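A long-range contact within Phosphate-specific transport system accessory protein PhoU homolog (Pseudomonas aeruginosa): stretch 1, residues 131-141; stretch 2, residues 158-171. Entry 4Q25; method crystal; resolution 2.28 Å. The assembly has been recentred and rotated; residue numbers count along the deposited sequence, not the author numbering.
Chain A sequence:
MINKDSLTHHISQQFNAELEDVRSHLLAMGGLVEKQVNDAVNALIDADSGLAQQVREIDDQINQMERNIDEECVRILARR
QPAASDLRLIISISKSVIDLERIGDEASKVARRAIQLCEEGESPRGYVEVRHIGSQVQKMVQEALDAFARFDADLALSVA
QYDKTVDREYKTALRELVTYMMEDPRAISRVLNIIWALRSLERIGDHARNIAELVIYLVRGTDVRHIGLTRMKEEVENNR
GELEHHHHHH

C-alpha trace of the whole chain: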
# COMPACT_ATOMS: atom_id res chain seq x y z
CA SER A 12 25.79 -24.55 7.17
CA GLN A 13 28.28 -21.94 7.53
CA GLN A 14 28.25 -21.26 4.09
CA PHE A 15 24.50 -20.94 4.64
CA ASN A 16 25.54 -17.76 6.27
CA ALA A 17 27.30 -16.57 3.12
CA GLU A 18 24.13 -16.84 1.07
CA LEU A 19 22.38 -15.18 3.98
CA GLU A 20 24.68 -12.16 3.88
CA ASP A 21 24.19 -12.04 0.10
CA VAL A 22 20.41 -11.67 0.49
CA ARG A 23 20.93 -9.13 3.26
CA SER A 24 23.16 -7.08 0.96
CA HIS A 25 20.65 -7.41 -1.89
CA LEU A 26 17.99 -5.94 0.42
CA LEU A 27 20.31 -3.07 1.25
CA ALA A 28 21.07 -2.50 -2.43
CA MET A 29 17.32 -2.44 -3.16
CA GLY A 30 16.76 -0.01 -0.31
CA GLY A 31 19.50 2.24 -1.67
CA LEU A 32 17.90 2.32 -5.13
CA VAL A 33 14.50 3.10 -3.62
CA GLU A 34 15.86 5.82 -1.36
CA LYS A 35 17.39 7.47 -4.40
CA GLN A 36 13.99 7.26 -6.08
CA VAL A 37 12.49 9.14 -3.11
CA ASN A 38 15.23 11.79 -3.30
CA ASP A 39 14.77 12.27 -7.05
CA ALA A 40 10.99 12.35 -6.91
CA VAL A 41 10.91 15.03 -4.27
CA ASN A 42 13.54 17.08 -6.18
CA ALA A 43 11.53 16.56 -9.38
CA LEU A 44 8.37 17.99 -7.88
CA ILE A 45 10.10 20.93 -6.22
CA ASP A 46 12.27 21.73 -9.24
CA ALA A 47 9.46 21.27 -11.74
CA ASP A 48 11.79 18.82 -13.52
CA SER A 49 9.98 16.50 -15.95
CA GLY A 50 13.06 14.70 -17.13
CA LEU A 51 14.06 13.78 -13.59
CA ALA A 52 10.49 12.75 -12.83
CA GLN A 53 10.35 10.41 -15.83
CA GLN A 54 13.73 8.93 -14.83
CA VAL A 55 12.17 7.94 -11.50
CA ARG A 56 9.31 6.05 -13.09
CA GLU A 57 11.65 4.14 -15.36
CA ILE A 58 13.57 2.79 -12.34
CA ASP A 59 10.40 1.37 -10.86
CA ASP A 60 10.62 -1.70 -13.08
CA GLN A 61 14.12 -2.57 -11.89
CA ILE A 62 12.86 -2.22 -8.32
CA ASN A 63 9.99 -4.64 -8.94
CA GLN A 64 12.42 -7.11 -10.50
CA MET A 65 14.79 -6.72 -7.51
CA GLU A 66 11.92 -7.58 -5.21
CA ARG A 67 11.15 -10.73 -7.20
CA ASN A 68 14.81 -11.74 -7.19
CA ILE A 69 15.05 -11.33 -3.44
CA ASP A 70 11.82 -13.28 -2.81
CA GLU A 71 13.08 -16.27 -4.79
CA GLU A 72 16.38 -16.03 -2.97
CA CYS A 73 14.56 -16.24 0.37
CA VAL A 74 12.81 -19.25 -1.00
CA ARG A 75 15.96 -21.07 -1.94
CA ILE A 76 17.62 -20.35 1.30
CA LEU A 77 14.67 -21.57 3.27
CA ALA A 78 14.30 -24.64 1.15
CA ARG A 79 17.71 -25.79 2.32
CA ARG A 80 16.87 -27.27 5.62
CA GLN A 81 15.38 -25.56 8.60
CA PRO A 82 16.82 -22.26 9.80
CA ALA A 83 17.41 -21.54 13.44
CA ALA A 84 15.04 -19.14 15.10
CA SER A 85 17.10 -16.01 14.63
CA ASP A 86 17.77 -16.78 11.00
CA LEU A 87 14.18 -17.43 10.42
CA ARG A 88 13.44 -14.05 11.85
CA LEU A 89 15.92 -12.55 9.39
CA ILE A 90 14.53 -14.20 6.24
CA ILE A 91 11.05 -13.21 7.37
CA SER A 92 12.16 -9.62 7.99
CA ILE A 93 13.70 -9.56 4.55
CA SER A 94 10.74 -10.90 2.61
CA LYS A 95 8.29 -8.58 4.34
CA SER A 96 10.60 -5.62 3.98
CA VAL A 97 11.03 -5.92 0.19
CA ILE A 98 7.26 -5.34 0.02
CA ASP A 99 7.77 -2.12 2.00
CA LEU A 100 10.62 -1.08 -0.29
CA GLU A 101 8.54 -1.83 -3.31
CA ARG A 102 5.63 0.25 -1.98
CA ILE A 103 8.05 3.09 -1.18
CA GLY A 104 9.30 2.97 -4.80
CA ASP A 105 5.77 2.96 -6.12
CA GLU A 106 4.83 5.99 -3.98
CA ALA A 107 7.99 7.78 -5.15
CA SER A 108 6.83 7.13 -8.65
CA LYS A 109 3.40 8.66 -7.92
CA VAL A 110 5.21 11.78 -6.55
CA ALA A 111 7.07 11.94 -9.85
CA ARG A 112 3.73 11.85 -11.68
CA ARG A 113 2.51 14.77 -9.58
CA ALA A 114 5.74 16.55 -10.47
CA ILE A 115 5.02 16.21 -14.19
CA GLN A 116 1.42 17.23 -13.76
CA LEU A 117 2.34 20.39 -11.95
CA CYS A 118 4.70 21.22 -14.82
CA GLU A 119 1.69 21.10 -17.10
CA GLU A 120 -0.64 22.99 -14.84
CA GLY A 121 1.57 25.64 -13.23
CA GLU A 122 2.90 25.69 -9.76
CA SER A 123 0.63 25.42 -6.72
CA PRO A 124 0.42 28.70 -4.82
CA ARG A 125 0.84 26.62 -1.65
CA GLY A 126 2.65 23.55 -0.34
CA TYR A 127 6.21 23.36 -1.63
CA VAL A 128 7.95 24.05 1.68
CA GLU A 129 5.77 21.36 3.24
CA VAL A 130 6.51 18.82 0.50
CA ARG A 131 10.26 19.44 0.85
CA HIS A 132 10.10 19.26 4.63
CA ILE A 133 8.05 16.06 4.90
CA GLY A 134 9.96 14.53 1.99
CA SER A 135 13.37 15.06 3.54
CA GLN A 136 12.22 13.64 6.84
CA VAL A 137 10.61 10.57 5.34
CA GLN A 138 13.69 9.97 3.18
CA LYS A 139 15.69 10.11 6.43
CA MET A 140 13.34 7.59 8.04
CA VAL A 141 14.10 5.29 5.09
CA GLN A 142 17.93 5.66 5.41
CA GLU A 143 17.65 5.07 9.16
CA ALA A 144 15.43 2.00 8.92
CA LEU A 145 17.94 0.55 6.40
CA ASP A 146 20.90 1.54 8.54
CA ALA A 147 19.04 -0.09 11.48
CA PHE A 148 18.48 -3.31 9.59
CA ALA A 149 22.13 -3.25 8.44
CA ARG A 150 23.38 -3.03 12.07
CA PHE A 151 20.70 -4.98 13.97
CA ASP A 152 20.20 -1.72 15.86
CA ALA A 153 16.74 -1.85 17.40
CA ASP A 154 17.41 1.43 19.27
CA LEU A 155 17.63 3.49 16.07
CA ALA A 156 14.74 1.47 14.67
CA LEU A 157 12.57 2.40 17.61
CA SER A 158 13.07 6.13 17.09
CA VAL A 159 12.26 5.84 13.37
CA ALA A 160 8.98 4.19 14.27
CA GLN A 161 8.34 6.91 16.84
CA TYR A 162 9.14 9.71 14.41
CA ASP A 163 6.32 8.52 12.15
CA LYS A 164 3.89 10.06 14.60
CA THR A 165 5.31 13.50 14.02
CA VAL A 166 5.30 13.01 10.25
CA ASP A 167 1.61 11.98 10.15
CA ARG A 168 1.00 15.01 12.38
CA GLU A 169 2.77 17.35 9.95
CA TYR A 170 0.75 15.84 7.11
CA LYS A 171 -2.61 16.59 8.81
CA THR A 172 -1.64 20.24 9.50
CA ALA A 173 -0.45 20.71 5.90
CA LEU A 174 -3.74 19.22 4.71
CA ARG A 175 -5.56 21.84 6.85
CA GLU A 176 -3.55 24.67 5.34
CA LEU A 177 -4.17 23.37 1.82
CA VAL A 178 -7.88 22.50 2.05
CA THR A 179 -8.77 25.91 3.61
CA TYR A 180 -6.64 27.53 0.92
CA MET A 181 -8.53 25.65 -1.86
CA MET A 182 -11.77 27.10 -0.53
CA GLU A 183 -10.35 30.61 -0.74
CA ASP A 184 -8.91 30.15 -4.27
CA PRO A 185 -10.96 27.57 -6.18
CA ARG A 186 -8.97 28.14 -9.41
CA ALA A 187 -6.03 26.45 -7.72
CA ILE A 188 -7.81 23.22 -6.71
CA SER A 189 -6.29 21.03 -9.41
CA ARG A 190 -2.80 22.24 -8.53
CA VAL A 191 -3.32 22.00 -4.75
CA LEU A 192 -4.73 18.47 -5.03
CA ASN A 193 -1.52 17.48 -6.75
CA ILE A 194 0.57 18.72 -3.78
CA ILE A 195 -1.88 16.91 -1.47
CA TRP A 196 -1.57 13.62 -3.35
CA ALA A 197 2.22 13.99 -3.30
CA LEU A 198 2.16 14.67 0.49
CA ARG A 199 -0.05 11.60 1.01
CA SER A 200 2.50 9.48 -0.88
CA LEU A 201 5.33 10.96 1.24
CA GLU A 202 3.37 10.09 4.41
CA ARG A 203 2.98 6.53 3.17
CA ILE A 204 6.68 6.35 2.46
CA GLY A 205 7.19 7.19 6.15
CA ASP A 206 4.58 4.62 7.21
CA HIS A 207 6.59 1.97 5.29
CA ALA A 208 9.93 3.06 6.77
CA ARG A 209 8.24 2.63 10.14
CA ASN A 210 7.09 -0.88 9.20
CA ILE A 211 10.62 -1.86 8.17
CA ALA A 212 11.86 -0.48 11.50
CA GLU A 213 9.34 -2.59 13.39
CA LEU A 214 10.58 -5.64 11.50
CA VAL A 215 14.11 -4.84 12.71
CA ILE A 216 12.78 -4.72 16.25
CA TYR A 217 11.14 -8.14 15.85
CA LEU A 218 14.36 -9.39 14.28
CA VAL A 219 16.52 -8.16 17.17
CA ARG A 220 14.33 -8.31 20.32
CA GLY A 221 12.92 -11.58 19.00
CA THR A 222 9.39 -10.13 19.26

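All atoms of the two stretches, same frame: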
# COMPACT_ATOMS: atom_id res chain seq x y z
N ARG A 131 8.82 19.58 0.62
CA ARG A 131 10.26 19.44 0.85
C ARG A 131 10.56 19.00 2.27
O ARG A 131 11.40 18.16 2.49
CB ARG A 131 10.98 20.75 0.53
CG ARG A 131 12.44 20.83 0.98
CD ARG A 131 13.31 19.83 0.27
NE ARG A 131 13.64 20.29 -1.08
CZ ARG A 131 14.07 19.54 -2.08
NH1 ARG A 131 14.23 18.23 -1.94
NH2 ARG A 131 14.35 20.11 -3.23
N HIS A 132 9.87 19.57 3.24
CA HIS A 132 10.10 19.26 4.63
C HIS A 132 9.72 17.82 5.00
O HIS A 132 10.52 17.10 5.61
CB HIS A 132 9.32 20.23 5.50
CG HIS A 132 9.40 19.92 6.95
ND1 HIS A 132 10.60 19.71 7.59
CD2 HIS A 132 8.44 19.79 7.90
CE1 HIS A 132 10.38 19.45 8.87
NE2 HIS A 132 9.08 19.48 9.08
N ILE A 133 8.51 17.42 4.65
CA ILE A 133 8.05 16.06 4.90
C ILE A 133 8.87 15.05 4.09
O ILE A 133 9.28 13.99 4.59
CB ILE A 133 6.54 15.97 4.62
CG1 ILE A 133 5.80 16.79 5.67
CG2 ILE A 133 6.07 14.53 4.62
CD1 ILE A 133 4.31 16.81 5.55
N GLY A 134 9.18 15.41 2.85
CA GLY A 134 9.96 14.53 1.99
C GLY A 134 11.36 14.23 2.51
O GLY A 134 11.89 13.11 2.36
N SER A 135 12.00 15.24 3.09
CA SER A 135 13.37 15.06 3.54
C SER A 135 13.39 14.24 4.81
O SER A 135 14.29 13.45 5.04
CB SER A 135 14.09 16.39 3.74
OG SER A 135 13.39 17.15 4.69
N GLN A 136 12.36 14.41 5.63
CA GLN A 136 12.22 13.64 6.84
C GLN A 136 11.98 12.17 6.56
O GLN A 136 12.64 11.29 7.09
CB GLN A 136 11.07 14.18 7.64
CG GLN A 136 11.39 15.47 8.38
CD GLN A 136 10.16 16.09 8.99
OE1 GLN A 136 10.20 16.56 10.11
NE2 GLN A 136 9.05 16.07 8.28
N VAL A 137 11.04 11.92 5.67
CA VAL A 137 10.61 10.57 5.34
C VAL A 137 11.72 9.82 4.58
O VAL A 137 11.89 8.62 4.71
CB VAL A 137 9.31 10.72 4.55
CG1 VAL A 137 8.79 9.40 4.01
CG2 VAL A 137 8.31 11.63 5.27
N GLN A 138 12.51 10.54 3.80
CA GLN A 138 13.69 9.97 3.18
C GLN A 138 14.69 9.59 4.26
O GLN A 138 15.33 8.54 4.15
CB GLN A 138 14.32 10.95 2.21
CG GLN A 138 15.56 10.43 1.46
CD GLN A 138 16.10 11.46 0.48
OE1 GLN A 138 15.33 12.15 -0.18
NE2 GLN A 138 17.42 11.61 0.41
N LYS A 139 14.82 10.42 5.30
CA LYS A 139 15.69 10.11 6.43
C LYS A 139 15.23 8.86 7.16
O LYS A 139 16.00 7.96 7.38
CB LYS A 139 15.84 11.27 7.43
CG LYS A 139 17.12 11.11 8.27
CD LYS A 139 17.32 12.18 9.34
CE LYS A 139 18.74 12.16 9.94
NZ LYS A 139 19.23 13.50 10.41
N MET A 140 13.96 8.81 7.50
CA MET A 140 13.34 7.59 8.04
C MET A 140 13.69 6.34 7.24
O MET A 140 13.93 5.29 7.83
CB MET A 140 11.83 7.74 8.10
CG MET A 140 11.38 8.75 9.14
SD MET A 140 9.60 8.96 9.17
CE MET A 140 9.06 7.38 9.77
N VAL A 141 13.73 6.43 5.91
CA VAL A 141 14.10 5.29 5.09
C VAL A 141 15.57 4.91 5.28
O VAL A 141 15.85 3.75 5.54
CB VAL A 141 13.81 5.52 3.60
CG1 VAL A 141 14.46 4.44 2.73
CG2 VAL A 141 12.32 5.52 3.35
N SER A 158 13.27 4.69 17.24
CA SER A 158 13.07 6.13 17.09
C SER A 158 12.46 6.48 15.72
O SER A 158 11.58 7.34 15.63
CB SER A 158 14.38 6.86 17.29
OG SER A 158 15.38 6.18 16.57
N VAL A 159 12.91 5.79 14.68
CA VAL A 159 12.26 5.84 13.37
C VAL A 159 10.76 5.64 13.52
O VAL A 159 9.94 6.53 13.18
CB VAL A 159 12.82 4.78 12.41
CG1 VAL A 159 11.97 4.69 11.16
CG2 VAL A 159 14.26 5.12 12.05
N ALA A 160 10.40 4.49 14.06
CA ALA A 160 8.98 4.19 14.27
C ALA A 160 8.26 5.27 15.05
O ALA A 160 7.10 5.60 14.76
CB ALA A 160 8.84 2.84 14.98
N GLN A 161 8.93 5.84 16.04
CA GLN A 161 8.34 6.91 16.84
C GLN A 161 8.22 8.20 16.06
O GLN A 161 7.30 8.97 16.28
CB GLN A 161 9.19 7.17 18.09
CG GLN A 161 9.05 6.13 19.19
CD GLN A 161 10.16 6.25 20.23
OE1 GLN A 161 11.18 6.92 20.00
NE2 GLN A 161 9.98 5.58 21.37
N TYR A 162 9.17 8.46 15.17
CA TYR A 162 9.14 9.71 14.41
C TYR A 162 8.00 9.76 13.39
O TYR A 162 7.69 10.83 12.89
CB TYR A 162 10.46 9.94 13.69
CG TYR A 162 10.69 11.40 13.36
CD1 TYR A 162 11.05 12.31 14.36
CD2 TYR A 162 10.55 11.88 12.05
CE1 TYR A 162 11.26 13.65 14.07
CE2 TYR A 162 10.77 13.21 11.76
CZ TYR A 162 11.12 14.09 12.76
OH TYR A 162 11.35 15.42 12.47
N ASP A 163 7.40 8.60 13.10
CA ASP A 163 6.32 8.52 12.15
C ASP A 163 5.12 9.26 12.66
O ASP A 163 4.36 9.80 11.88
CB ASP A 163 5.93 7.07 11.85
CG ASP A 163 5.04 6.95 10.62
OD1 ASP A 163 5.29 7.69 9.66
OD2 ASP A 163 4.11 6.13 10.59
N LYS A 164 4.97 9.30 13.98
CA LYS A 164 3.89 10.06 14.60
C LYS A 164 3.97 11.52 14.21
O LYS A 164 2.95 12.15 13.88
CB LYS A 164 3.93 9.94 16.13
CG LYS A 164 3.17 8.74 16.65
CD LYS A 164 1.66 8.99 16.58
CE LYS A 164 0.83 7.81 17.09
NZ LYS A 164 1.14 7.46 18.51
N THR A 165 5.18 12.07 14.23
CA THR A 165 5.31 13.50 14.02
C THR A 165 5.13 13.79 12.53
O THR A 165 4.62 14.82 12.16
CB THR A 165 6.60 14.12 14.60
OG1 THR A 165 7.74 13.49 14.01
CG2 THR A 165 6.66 14.00 16.11
N VAL A 166 5.49 12.83 11.67
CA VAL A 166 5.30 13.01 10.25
C VAL A 166 3.81 13.01 9.91
O VAL A 166 3.33 13.91 9.23
CB VAL A 166 6.08 11.98 9.43
CG1 VAL A 166 5.46 11.82 8.06
CG2 VAL A 166 7.53 12.39 9.28
N ASP A 167 3.06 12.02 10.40
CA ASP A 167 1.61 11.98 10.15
C ASP A 167 0.95 13.26 10.69
O ASP A 167 -0.02 13.75 10.12
CB ASP A 167 0.95 10.73 10.75
CG ASP A 167 1.54 9.41 10.19
OD1 ASP A 167 2.14 9.41 9.09
OD2 ASP A 167 1.42 8.35 10.85
N ARG A 168 1.49 13.78 11.78
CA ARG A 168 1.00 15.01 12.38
C ARG A 168 1.23 16.21 11.46
O ARG A 168 0.32 17.01 11.22
CB ARG A 168 1.69 15.26 13.73
CG ARG A 168 0.91 16.20 14.63
CD ARG A 168 1.76 16.81 15.73
NE ARG A 168 1.09 17.99 16.30
CZ ARG A 168 1.53 18.69 17.34
NH1 ARG A 168 2.65 18.35 17.96
NH2 ARG A 168 0.84 19.74 17.76
N GLU A 169 2.44 16.34 10.96
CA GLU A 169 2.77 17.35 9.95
C GLU A 169 1.89 17.26 8.69
O GLU A 169 1.49 18.27 8.11
CB GLU A 169 4.22 17.19 9.53
CG GLU A 169 5.22 17.58 10.60
CD GLU A 169 6.62 17.35 10.14
OE1 GLU A 169 6.85 16.53 9.21
OE2 GLU A 169 7.50 18.01 10.70
N TYR A 170 1.60 16.04 8.25
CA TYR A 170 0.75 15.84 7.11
C TYR A 170 -0.66 16.42 7.37
O TYR A 170 -1.19 17.14 6.53
CB TYR A 170 0.67 14.35 6.72
CG TYR A 170 -0.45 14.09 5.73
CD1 TYR A 170 -0.28 14.39 4.39
CD2 TYR A 170 -1.69 13.60 6.15
CE1 TYR A 170 -1.32 14.20 3.48
CE2 TYR A 170 -2.72 13.40 5.26
CZ TYR A 170 -2.53 13.70 3.91
OH TYR A 170 -3.54 13.50 3.01
N LYS A 171 -1.24 16.13 8.52
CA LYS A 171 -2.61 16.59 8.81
C LYS A 171 -2.69 18.12 8.91
O LYS A 171 -3.69 18.69 8.50
CB LYS A 171 -3.18 15.93 10.06
CG LYS A 171 -3.42 14.43 9.89
CD LYS A 171 -4.04 13.79 11.13
CE LYS A 171 -4.59 12.41 10.78
NZ LYS A 171 -5.29 11.76 11.94

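Two helical segments, 131-141 and 158-171, pack side by side in nearly antiparallel fashion, their directions 162° apart and their axes 10.2 Å apart at closest approach. Together they bury 508 Å² of surface. Because the helices run in opposite senses, the early residues of the first stretch meet the late residues of the second, and Met 140, near the end of the first, meets Val 159.

His 132 opens the contact. Its CA-to-CB bond points toward the other helix, and with chi1 near t the ring reaches Glu 169, where NE2 of His 132 donates a hydrogen bond to OE2 of Glu 169 at 2.7 Å. The carboxylate oxygen lies at the ring edge, near the ring plane, though the bond is bent, with an N-H...O angle of 137°. A polar side chain suits this exposed position.

One residue on, Ile 133 is buried. Its CB leaves sideways, but the m, t rotamer brings the end of the chain nearer: CD1 of Ile 133 lies 3.9 Å from the backbone N of Tyr 170, and CG2 of Ile 133 is 4.4 Å from CG1 of Val 166. CG1 of Ile 133 also packs 3.7 Å from OE1 of Glu 169. A branched aliphatic side chain suits this buried site, covering the second helix near Val 166 and Tyr 170.

Gly 134 and Ser 135 make no contact, and the next turn of the helix returns Gln 136 to the interface. Its amide can donate and accept at once, and here it does both. NE2 of Gln 136 gives a hydrogen bond to OE1 of Glu 169, very short as modelled at 2.4 Å, while OE1 of Gln 136 accepts one from OH of Tyr 162 at 2.9 Å. Glu 169 thus receives His 132 on one carboxylate oxygen and Gln 136 on the other.

Val 137 and Met 140 add apolar contacts beside the polar ones. Val 137 points sideways and makes a small, buried contribution against Val 166.

Gln 138 and Lys 139 do not touch the second stretch, but Met 140 has the largest area covered by it. Its flexible, unbranched chain starts sideways and then swings nearer, entering a hole formed by Val 159, Tyr 162, Asp 163 and Val 166. Met 140 SD lies 4.0 Å from Val 166 CG2, and Met 140 SD lies 4.2 Å from Tyr 162 CD2, at the ring edge. Met 140 CE is 3.6 Å from Val 159 O, and Met 140 CE is 3.8 Å from Asp 163 CB. Val 141 then points away.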